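Local coordinates for protein benzyl alcohol dehydrogenase (Acinetobacter calcoaceticus, PDB 1F8F) that catalyses the NAD-dependent oxidation of benzyl alcohol, probably by the zinc-dependent mechanism of the medium-chain alcohol dehydrogenases, at residues Ala17-Gln22 with Asp349-Ala354; Val301-Leu304 with Gly308-Ile311; Lys344-Asp349 with Ala355-Lys360. All coordinates share one frame; numbering follows the deposited sequence.

How the contacts relate
Contacts 1 and 3 lie side by side, their centres 9 Å apart, and both draw on helix 351-360: its first turn meets the segment 17-22, and a later turn is bonded to strand 343-347. They share Asp-349 and touch where Leu-21 packs on Phe-348 and Ala-354 on Tyr-346. Contact 2 stands apart, on the opposite side of the chain's centre, with centres 45 Å from contact 1 and 40 Å from contact 3; it belongs to the Rossmann-type domain and its subunit interface. None holds a zinc ligand. A bound NAD is about 14 Å from the Phe-19 side chain and about 11 Å from that of Asp-357; Gly-308 is about 10 Å from a bound NAD, not necessarily the same molecule.

Contact 1: residues Ala17-Gln22 with Asp349-Ala354; sequences ADFELQ and DEINQA
Asn-352 turns its carboxamide against the backbone of Phe-19 and makes both polar bonds of this contact. Its ND2 donates to Phe-19 O over 3.0 Å in a nearly straight bond (172° at the hydrogen), lying in the amide plane and reaching a lone pair of the carbonyl. In return Asn-352 OD1 accepts from Phe-19 N at 3.2 Å, also on a lone pair but more bent, at 136°. The side-chain amide thus reads the N-H and C=O of a single residue, as a neighbouring strand would. With CG of Asn-352 beside its own backbone N, the amide is directed outward from the first turn of helix 351-360, for which Glu-350 is the N-cap residue.

Apolar contact is made by Ile-351. Its CG1 branch, anti to the backbone N, carries CD1 over one face of the Phe-19 ring, 4.1 Å from the centroid and close to the normal, a CH-pi contact. The CG2 branch of Ile-351 meets the ring's stem, Phe-19 CB, at 3.8 Å. Asn-352 OD1 lies at the edge of the same ring, 3.7 Å from Phe-19 CD2. Beyond the two segments, Phe-19 also packs on Thr-12 and Ile-351 on Ile-368 of strand 365-369.

A third approach is a stack of flat groups: the Asp-18 carboxylate lies against the Asn-352 amide with planes 25° apart, Asp-18 CG being 3.3 Å from Asn-352 OD1. Asp-18 OD1 and Asn-352 OD1 are both acceptors and form no bond.

Two bonds to one amide fix its rotation and leave its oxygen and nitrogen distinguishable, while the buried ring beside them joins the loop ahead of strand 20-26 to the start of the C-terminal helix.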
loop_
_atom_site.group_PDB
_atom_site.type_symbol
_atom_site.label_atom_id
_atom_site.label_comp_id
_atom_site.label_asym_id
_atom_site.label_seq_id
_atom_site.Cartn_x
_atom_site.Cartn_y
_atom_site.Cartn_z
ATOM N N ALA A 17 -39.806 -17.461 -16.892
ATOM C CA ALA A 17 -40.032 -18.694 -17.631
ATOM C C ALA A 17 -38.942 -19.723 -17.378
ATOM O O ALA A 17 -37.851 -19.424 -16.919
ATOM C CB ALA A 17 -40.157 -18.298 -19.092
ATOM N N ASP A 18 -39.226 -20.991 -17.627
ATOM C CA ASP A 18 -38.278 -22.085 -17.481
ATOM C C ASP A 18 -37.321 -22.114 -18.667
ATOM O O ASP A 18 -37.747 -21.821 -19.786
ATOM C CB ASP A 18 -39.046 -23.397 -17.507
ATOM C CG ASP A 18 -39.418 -24.084 -16.220
ATOM O OD1 ASP A 18 -39.330 -23.512 -15.112
ATOM O OD2 ASP A 18 -39.795 -25.286 -16.362
ATOM N N PHE A 19 -36.094 -22.570 -18.493
ATOM C CA PHE A 19 -35.201 -22.788 -19.644
ATOM C C PHE A 19 -35.854 -23.872 -20.531
ATOM O O PHE A 19 -36.396 -24.892 -20.036
ATOM C CB PHE A 19 -33.809 -23.252 -19.190
ATOM C CG PHE A 19 -33.063 -22.341 -18.255
ATOM C CD1 PHE A 19 -32.274 -21.295 -18.749
ATOM C CD2 PHE A 19 -33.189 -22.469 -16.891
ATOM C CE1 PHE A 19 -31.634 -20.439 -17.879
ATOM C CE2 PHE A 19 -32.545 -21.585 -16.023
ATOM C CZ PHE A 19 -31.780 -20.564 -16.516
ATOM N N GLU A 20 -35.771 -23.734 -21.847
ATOM C CA GLU A 20 -36.269 -24.667 -22.846
ATOM C C GLU A 20 -35.155 -24.820 -23.899
ATOM O O GLU A 20 -34.568 -23.791 -24.262
ATOM C CB GLU A 20 -37.492 -24.200 -23.625
ATOM C CG GLU A 20 -38.644 -23.444 -23.034
ATOM C CD GLU A 20 -39.412 -22.525 -23.977
ATOM O OE1 GLU A 20 -39.262 -22.595 -25.228
ATOM O OE2 GLU A 20 -40.196 -21.664 -23.466
ATOM N N LEU A 21 -34.904 -26.002 -24.412
ATOM C CA LEU A 21 -33.844 -26.178 -25.401
ATOM C C LEU A 21 -34.337 -25.800 -26.789
ATOM O O LEU A 21 -35.475 -26.161 -27.120
ATOM C CB LEU A 21 -33.322 -27.619 -25.314
ATOM C CG LEU A 21 -32.500 -27.968 -24.079
ATOM C CD1 LEU A 21 -31.881 -29.357 -24.152
ATOM C CD2 LEU A 21 -31.432 -26.921 -23.781
ATOM N N GLN A 22 -33.594 -25.045 -27.581
ATOM C CA GLN A 22 -34.041 -24.589 -28.890
ATOM C C GLN A 22 -32.946 -24.758 -29.927
ATOM O O GLN A 22 -31.791 -24.903 -29.531
ATOM C CB GLN A 22 -34.512 -23.129 -28.853
ATOM C CG GLN A 22 -35.843 -22.819 -28.242
ATOM C CD GLN A 22 -36.356 -21.407 -28.184
ATOM O OE1 GLN A 22 -35.897 -20.461 -28.843
ATOM N NE2 GLN A 22 -37.388 -21.134 -27.378
ATOM N N ASP A 349 -30.631 -31.528 -20.052
ATOM C CA ASP A 349 -32.079 -31.573 -19.941
ATOM C C ASP A 349 -32.514 -31.536 -18.488
ATOM O O ASP A 349 -33.724 -31.656 -18.255
ATOM C CB ASP A 349 -32.672 -32.755 -20.718
ATOM C CG ASP A 349 -32.288 -34.115 -20.203
ATOM O OD1 ASP A 349 -31.860 -34.313 -19.042
ATOM O OD2 ASP A 349 -32.393 -35.112 -20.964
ATOM N N GLU A 350 -31.648 -31.362 -17.485
ATOM C CA GLU A 350 -32.084 -31.214 -16.105
ATOM C C GLU A 350 -31.787 -29.805 -15.579
ATOM O O GLU A 350 -31.898 -29.494 -14.389
ATOM C CB GLU A 350 -31.454 -32.249 -15.182
ATOM C CG GLU A 350 -31.520 -33.700 -15.639
ATOM C CD GLU A 350 -30.600 -34.643 -14.893
ATOM O OE1 GLU A 350 -29.442 -34.312 -14.549
ATOM O OE2 GLU A 350 -31.063 -35.783 -14.606
ATOM N N ILE A 351 -31.509 -28.862 -16.457
ATOM C CA ILE A 351 -31.134 -27.493 -16.119
ATOM C C ILE A 351 -32.171 -26.804 -15.256
ATOM O O ILE A 351 -31.724 -26.217 -14.251
ATOM C CB ILE A 351 -30.709 -26.725 -17.378
ATOM C CG1 ILE A 351 -30.031 -25.399 -16.969
ATOM C CG2 ILE A 351 -31.932 -26.469 -18.263
ATOM C CD1 ILE A 351 -29.736 -24.457 -18.120
ATOM N N ASN A 352 -33.474 -26.905 -15.444
ATOM C CA ASN A 352 -34.492 -26.378 -14.537
ATOM C C ASN A 352 -34.478 -26.912 -13.106
ATOM O O ASN A 352 -34.886 -26.228 -12.165
ATOM C CB ASN A 352 -35.911 -26.685 -15.064
ATOM C CG ASN A 352 -36.145 -25.706 -16.204
ATOM O OD1 ASN A 352 -36.134 -24.483 -15.928
ATOM N ND2 ASN A 352 -36.268 -26.331 -17.375
ATOM N N GLN A 353 -34.052 -28.153 -12.906
ATOM C CA GLN A 353 -33.881 -28.799 -11.628
ATOM C C GLN A 353 -32.598 -28.300 -10.936
ATOM O O GLN A 353 -32.534 -28.220 -9.724
ATOM C CB GLN A 353 -33.709 -30.323 -11.728
ATOM C CG GLN A 353 -33.607 -30.961 -10.341
ATOM C CD GLN A 353 -34.968 -31.191 -9.726
ATOM O OE1 GLN A 353 -35.746 -31.855 -10.413
ATOM N NE2 GLN A 353 -35.225 -30.713 -8.520
ATOM N N ALA A 354 -31.620 -27.910 -11.756
ATOM C CA ALA A 354 -30.400 -27.358 -11.164
ATOM C C ALA A 354 -30.762 -26.020 -10.496
ATOM O O ALA A 354 -30.307 -25.793 -9.366
ATOM C CB ALA A 354 -29.284 -27.267 -12.180
#

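Contact 2: residues Val301-Leu304 with Gly308-Ile311; sequences VNDL and GKTI
Lys-309 reaches back along the short helix 301-306 to place NZ on Asp-303 OD2, a salt bridge of 2.6 Å. The lysine chain is extended from CG to its end, running past the Asp-303 carbonyl oxygen with CD and CE about 4.1 Å from it. Asp-303 answers with CG anti to its backbone N (chi1 168°), which brings the carboxylate round to the lysine although its CB does not point that way. Lys-309 NZ meets Asp-303 OD2 on the syn side, 24° out of the carboxylate plane, and is 3.3 Å from Asp-303 OD1. Weak bonds from NZ to Val-276 O and Leu-279 O give the charge further partners.

Gly-308, at positive phi, ends the helix in a Schellman motif, and Lys-309 N donates to Leu-304 O at 3.1 Å. The chain then enters strand 310-313, an edge strand, within the chain, of the parallel Rossmann sheet. Thr-310 and Ile-311 pair there, antiparallel, with a strand of the second subunit, so that the sheet continues across the interface between subunits.

Beside the turn Leu-304 and Ile-311 meet nearly at right angles, Leu-304 CD1 to Ile-311 CD1 at 3.8 Å. With chi1 of the leucine at 170°, CG lies anti to the backbone N and CD1, not CD2, is the methyl that meets the isoleucine; Leu-304 CD1 also lies 4.0 Å from Lys-309 O. Phe-299 of strand 296-300 packs on both residues, while Val-287 of the second subunit touches Leu-304.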
loop_
_atom_site.group_PDB
_atom_site.type_symbol
_atom_site.label_atom_id
_atom_site.label_comp_id
_atom_site.label_asym_id
_atom_site.label_seq_id
_atom_site.Cartn_x
_atom_site.Cartn_y
_atom_site.Cartn_z
ATOM N N VAL A 301 -22.966 5.248 12.882
ATOM C CA VAL A 301 -21.881 6.164 12.516
ATOM C C VAL A 301 -20.698 6.162 13.418
ATOM O O VAL A 301 -19.607 5.698 13.102
ATOM C CB VAL A 301 -22.383 7.556 12.134
ATOM C CG1 VAL A 301 -21.304 8.582 11.802
ATOM C CG2 VAL A 301 -23.182 7.403 10.831
ATOM N N ASN A 302 -20.959 6.633 14.630
ATOM C CA ASN A 302 -20.021 6.690 15.729
ATOM C C ASN A 302 -19.192 5.428 15.843
ATOM O O ASN A 302 -18.025 5.530 16.267
ATOM C CB ASN A 302 -20.886 6.929 16.984
ATOM C CG ASN A 302 -21.146 8.409 17.182
ATOM O OD1 ASN A 302 -20.165 9.130 17.338
ATOM N ND2 ASN A 302 -22.353 8.952 17.138
ATOM N N ASP A 303 -19.771 4.249 15.715
ATOM C CA ASP A 303 -19.032 2.984 15.912
ATOM C C ASP A 303 -18.062 2.850 14.750
ATOM O O ASP A 303 -16.928 2.491 14.958
ATOM C CB ASP A 303 -20.007 1.814 16.018
ATOM C CG ASP A 303 -19.352 0.453 15.940
ATOM O OD1 ASP A 303 -18.912 -0.057 16.986
ATOM O OD2 ASP A 303 -19.307 -0.151 14.857
ATOM N N LEU A 304 -18.435 3.238 13.559
ATOM C CA LEU A 304 -17.533 3.160 12.434
ATOM C C LEU A 304 -16.438 4.212 12.525
ATOM O O LEU A 304 -15.299 3.974 12.118
ATOM C CB LEU A 304 -18.368 3.345 11.172
ATOM C CG LEU A 304 -17.656 3.531 9.837
ATOM C CD1 LEU A 304 -18.151 2.521 8.801
ATOM C CD2 LEU A 304 -17.856 4.917 9.231
ATOM N N GLY A 308 -12.409 3.166 13.416
ATOM C CA GLY A 308 -11.646 3.325 12.172
ATOM C C GLY A 308 -11.945 2.261 11.105
ATOM O O GLY A 308 -11.090 1.768 10.335
ATOM N N LYS A 309 -13.209 1.858 11.138
ATOM C CA LYS A 309 -13.708 0.810 10.275
ATOM C C LYS A 309 -13.811 1.157 8.806
ATOM O O LYS A 309 -14.191 2.243 8.345
ATOM C CB LYS A 309 -15.068 0.359 10.873
ATOM C CG LYS A 309 -14.943 -0.384 12.204
ATOM C CD LYS A 309 -16.330 -0.911 12.691
ATOM C CE LYS A 309 -16.099 -1.460 14.093
ATOM N NZ LYS A 309 -17.338 -1.907 14.798
ATOM N N THR A 310 -13.579 0.170 7.953
ATOM C CA THR A 310 -13.733 0.284 6.514
ATOM C C THR A 310 -14.823 -0.608 5.891
ATOM O O THR A 310 -14.998 -1.806 6.123
ATOM C CB THR A 310 -12.426 0.061 5.750
ATOM O OG1 THR A 310 -11.368 0.753 6.372
ATOM C CG2 THR A 310 -12.646 0.572 4.336
ATOM N N ILE A 311 -15.637 0.030 5.067
ATOM C CA ILE A 311 -16.718 -0.692 4.375
ATOM C C ILE A 311 -16.401 -0.619 2.874
ATOM O O ILE A 311 -16.329 0.516 2.376
ATOM C CB ILE A 311 -18.096 -0.100 4.648
ATOM C CG1 ILE A 311 -18.787 -0.274 6.007
ATOM C CG2 ILE A 311 -19.128 -0.757 3.756
ATOM C CD1 ILE A 311 -20.008 0.693 6.041
#

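Contact 3: residues Lys344-Asp349 with Ala355-Lys360; sequences KFYAFD and AIDSRK. Unlike the reference sequence in segment 355-360: Arg-359 (reference His).
Strand 343-347 and helix 351-360 keep well apart here, their nearest CA atoms, those of Tyr-346 and Ala-355, being 10.6 Å from one another, so the gap is spanned by side chains. Tyr-346 points at the helix, with CG beside its backbone N (chi1 -68°), and carries its hydroxyl to the carboxylate of Asp-357. Tyr-346 OH donates a hydrogen bond of 2.6 Å to Asp-357 OD2, which accepts it on its anti lone pair, the one turned away from the other carboxylate oxygen. Asp-357 OD2 lies at the edge of the ring, in its plane and 3.3 Å from Tyr-346 CE2, while the ring and carboxylate planes stand 47° apart. Asp-357 CB approaches the hydroxyl too, at 3.3 Å from Tyr-346 OH.

Lys-344, two residues back on the same strand, folds its NZ over one face of the tyrosine ring, 4.0 Å above the plane and toward the rim. Lys-344 NZ remains 5.3 Å from Asp-357 OD2, an opposite charge nearby but not in contact.

This is the packing of the beta-alpha-beta unit of strand 343-347, helix 351-360 and strand 365-369, in which the two strands run parallel. Thr-363, in the loop after the helix, bonds to Tyr-346 OH through OG1, and Gln-353 NE2 holds Asp-357 OD1. With each carboxylate oxygen bonded, and a lysine close by, Asp-357 is likely to stay ionised, and the buried phenol gains a charged acceptor.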
loop_
_atom_site.group_PDB
_atom_site.type_symbol
_atom_site.label_atom_id
_atom_site.label_comp_id
_atom_site.label_asym_id
_atom_site.label_seq_id
_atom_site.Cartn_x
_atom_site.Cartn_y
_atom_site.Cartn_z
ATOM N N LYS A 344 -21.891 -30.248 -7.932
ATOM C CA LYS A 344 -22.694 -31.411 -8.332
ATOM C C LYS A 344 -23.128 -31.287 -9.805
ATOM O O LYS A 344 -23.624 -30.248 -10.253
ATOM C CB LYS A 344 -23.908 -31.611 -7.432
ATOM C CG LYS A 344 -24.831 -32.761 -7.791
ATOM C CD LYS A 344 -26.168 -32.707 -7.048
ATOM C CE LYS A 344 -27.004 -33.974 -7.046
ATOM N NZ LYS A 344 -27.496 -34.331 -8.412
ATOM N N PHE A 345 -22.900 -32.304 -10.626
ATOM C CA PHE A 345 -23.193 -32.317 -12.052
ATOM C C PHE A 345 -24.617 -32.704 -12.438
ATOM O O PHE A 345 -25.196 -33.605 -11.836
ATOM C CB PHE A 345 -22.226 -33.279 -12.746
ATOM C CG PHE A 345 -20.784 -32.888 -12.796
ATOM C CD1 PHE A 345 -20.324 -31.891 -13.628
ATOM C CD2 PHE A 345 -19.835 -33.584 -12.036
ATOM C CE1 PHE A 345 -18.980 -31.540 -13.694
ATOM C CE2 PHE A 345 -18.491 -33.247 -12.087
ATOM C CZ PHE A 345 -18.055 -32.209 -12.918
ATOM N N TYR A 346 -25.280 -32.049 -13.372
ATOM C CA TYR A 346 -26.603 -32.355 -13.861
ATOM C C TYR A 346 -26.578 -32.531 -15.379
ATOM O O TYR A 346 -25.703 -31.858 -15.937
ATOM C CB TYR A 346 -27.492 -31.139 -13.542
ATOM C CG TYR A 346 -27.775 -30.886 -12.077
ATOM C CD1 TYR A 346 -26.839 -30.289 -11.237
ATOM C CD2 TYR A 346 -28.996 -31.265 -11.545
ATOM C CE1 TYR A 346 -27.115 -30.062 -9.898
ATOM C CE2 TYR A 346 -29.272 -31.056 -10.201
ATOM C CZ TYR A 346 -28.332 -30.451 -9.378
ATOM O OH TYR A 346 -28.629 -30.259 -8.033
ATOM N N ALA A 347 -27.494 -33.240 -16.028
ATOM C CA ALA A 347 -27.541 -33.264 -17.490
ATOM C C ALA A 347 -28.146 -31.987 -18.071
ATOM O O ALA A 347 -29.001 -31.336 -17.410
ATOM C CB ALA A 347 -28.427 -34.446 -17.916
ATOM N N PHE A 348 -27.868 -31.622 -19.332
ATOM C CA PHE A 348 -28.436 -30.444 -19.968
ATOM C C PHE A 348 -29.955 -30.373 -19.891
ATOM O O PHE A 348 -30.527 -29.350 -19.534
ATOM C CB PHE A 348 -28.000 -30.368 -21.436
ATOM C CG PHE A 348 -28.027 -29.000 -22.063
ATOM C CD1 PHE A 348 -28.211 -27.852 -21.310
ATOM C CD2 PHE A 348 -27.807 -28.852 -23.420
ATOM C CE1 PHE A 348 -28.223 -26.589 -21.888
ATOM C CE2 PHE A 348 -27.818 -27.604 -24.024
ATOM C CZ PHE A 348 -28.032 -26.471 -23.260
ATOM N N ASP A 349 -30.631 -31.528 -20.052
ATOM C CA ASP A 349 -32.079 -31.573 -19.941
ATOM C C ASP A 349 -32.514 -31.536 -18.488
ATOM O O ASP A 349 -33.724 -31.656 -18.255
ATOM C CB ASP A 349 -32.672 -32.755 -20.718
ATOM C CG ASP A 349 -32.288 -34.115 -20.203
ATOM O OD1 ASP A 349 -31.860 -34.313 -19.042
ATOM O OD2 ASP A 349 -32.393 -35.112 -20.964
ATOM N N ALA A 355 -31.611 -25.197 -11.081
ATOM C CA ALA A 355 -32.021 -23.968 -10.411
ATOM C C ALA A 355 -32.690 -24.224 -9.058
ATOM O O ALA A 355 -32.264 -23.645 -8.039
ATOM C CB ALA A 355 -32.911 -23.113 -11.280
ATOM N N ILE A 356 -33.667 -25.098 -9.002
ATOM C CA ILE A 356 -34.404 -25.453 -7.810
ATOM C C ILE A 356 -33.528 -25.903 -6.666
ATOM O O ILE A 356 -33.631 -25.449 -5.519
ATOM C CB ILE A 356 -35.428 -26.574 -8.158
ATOM C CG1 ILE A 356 -36.469 -26.028 -9.137
ATOM C CG2 ILE A 356 -36.104 -27.142 -6.930
ATOM C CD1 ILE A 356 -37.421 -27.035 -9.736
ATOM N N ASP A 357 -32.633 -26.850 -6.915
ATOM C CA ASP A 357 -31.739 -27.329 -5.878
ATOM C C ASP A 357 -30.860 -26.211 -5.306
ATOM O O ASP A 357 -30.565 -26.255 -4.110
ATOM C CB ASP A 357 -30.922 -28.496 -6.400
ATOM C CG ASP A 357 -31.758 -29.685 -6.876
ATOM O OD1 ASP A 357 -32.977 -29.733 -6.657
ATOM O OD2 ASP A 357 -31.165 -30.579 -7.501
ATOM N N SER A 358 -30.378 -25.255 -6.100
ATOM C CA SER A 358 -29.523 -24.207 -5.523
ATOM C C SER A 358 -30.390 -23.291 -4.659
ATOM O O SER A 358 -30.041 -23.038 -3.500
ATOM C CB SER A 358 -28.696 -23.467 -6.562
ATOM O OG SER A 358 -29.479 -23.049 -7.653
ATOM N N ARG A 359 -31.580 -22.930 -5.125
ATOM C CA ARG A 359 -32.479 -22.119 -4.303
ATOM C C ARG A 359 -32.858 -22.810 -3.005
ATOM O O ARG A 359 -32.961 -22.086 -2.003
ATOM C CB ARG A 359 -33.663 -21.659 -5.128
ATOM C CG ARG A 359 -34.886 -21.228 -4.355
ATOM C CD ARG A 359 -35.815 -20.380 -5.212
ATOM N NE ARG A 359 -36.374 -19.283 -4.410
ATOM C CZ ARG A 359 -36.987 -18.213 -4.908
ATOM N NH1 ARG A 359 -37.116 -18.094 -6.222
ATOM N NH2 ARG A 359 -37.478 -17.251 -4.116
ATOM N N LYS A 360 -33.042 -24.112 -2.881
ATOM C CA LYS A 360 -33.349 -24.713 -1.591
ATOM C C LYS A 360 -32.091 -24.984 -0.755
ATOM O O LYS A 360 -32.232 -25.383 0.407
ATOM C CB LYS A 360 -34.161 -26.013 -1.684
ATOM C CG LYS A 360 -35.537 -25.859 -2.327
ATOM C CD LYS A 360 -36.133 -27.218 -2.656
ATOM C CE LYS A 360 -37.447 -27.166 -3.424
ATOM N NZ LYS A 360 -37.711 -28.434 -4.182
#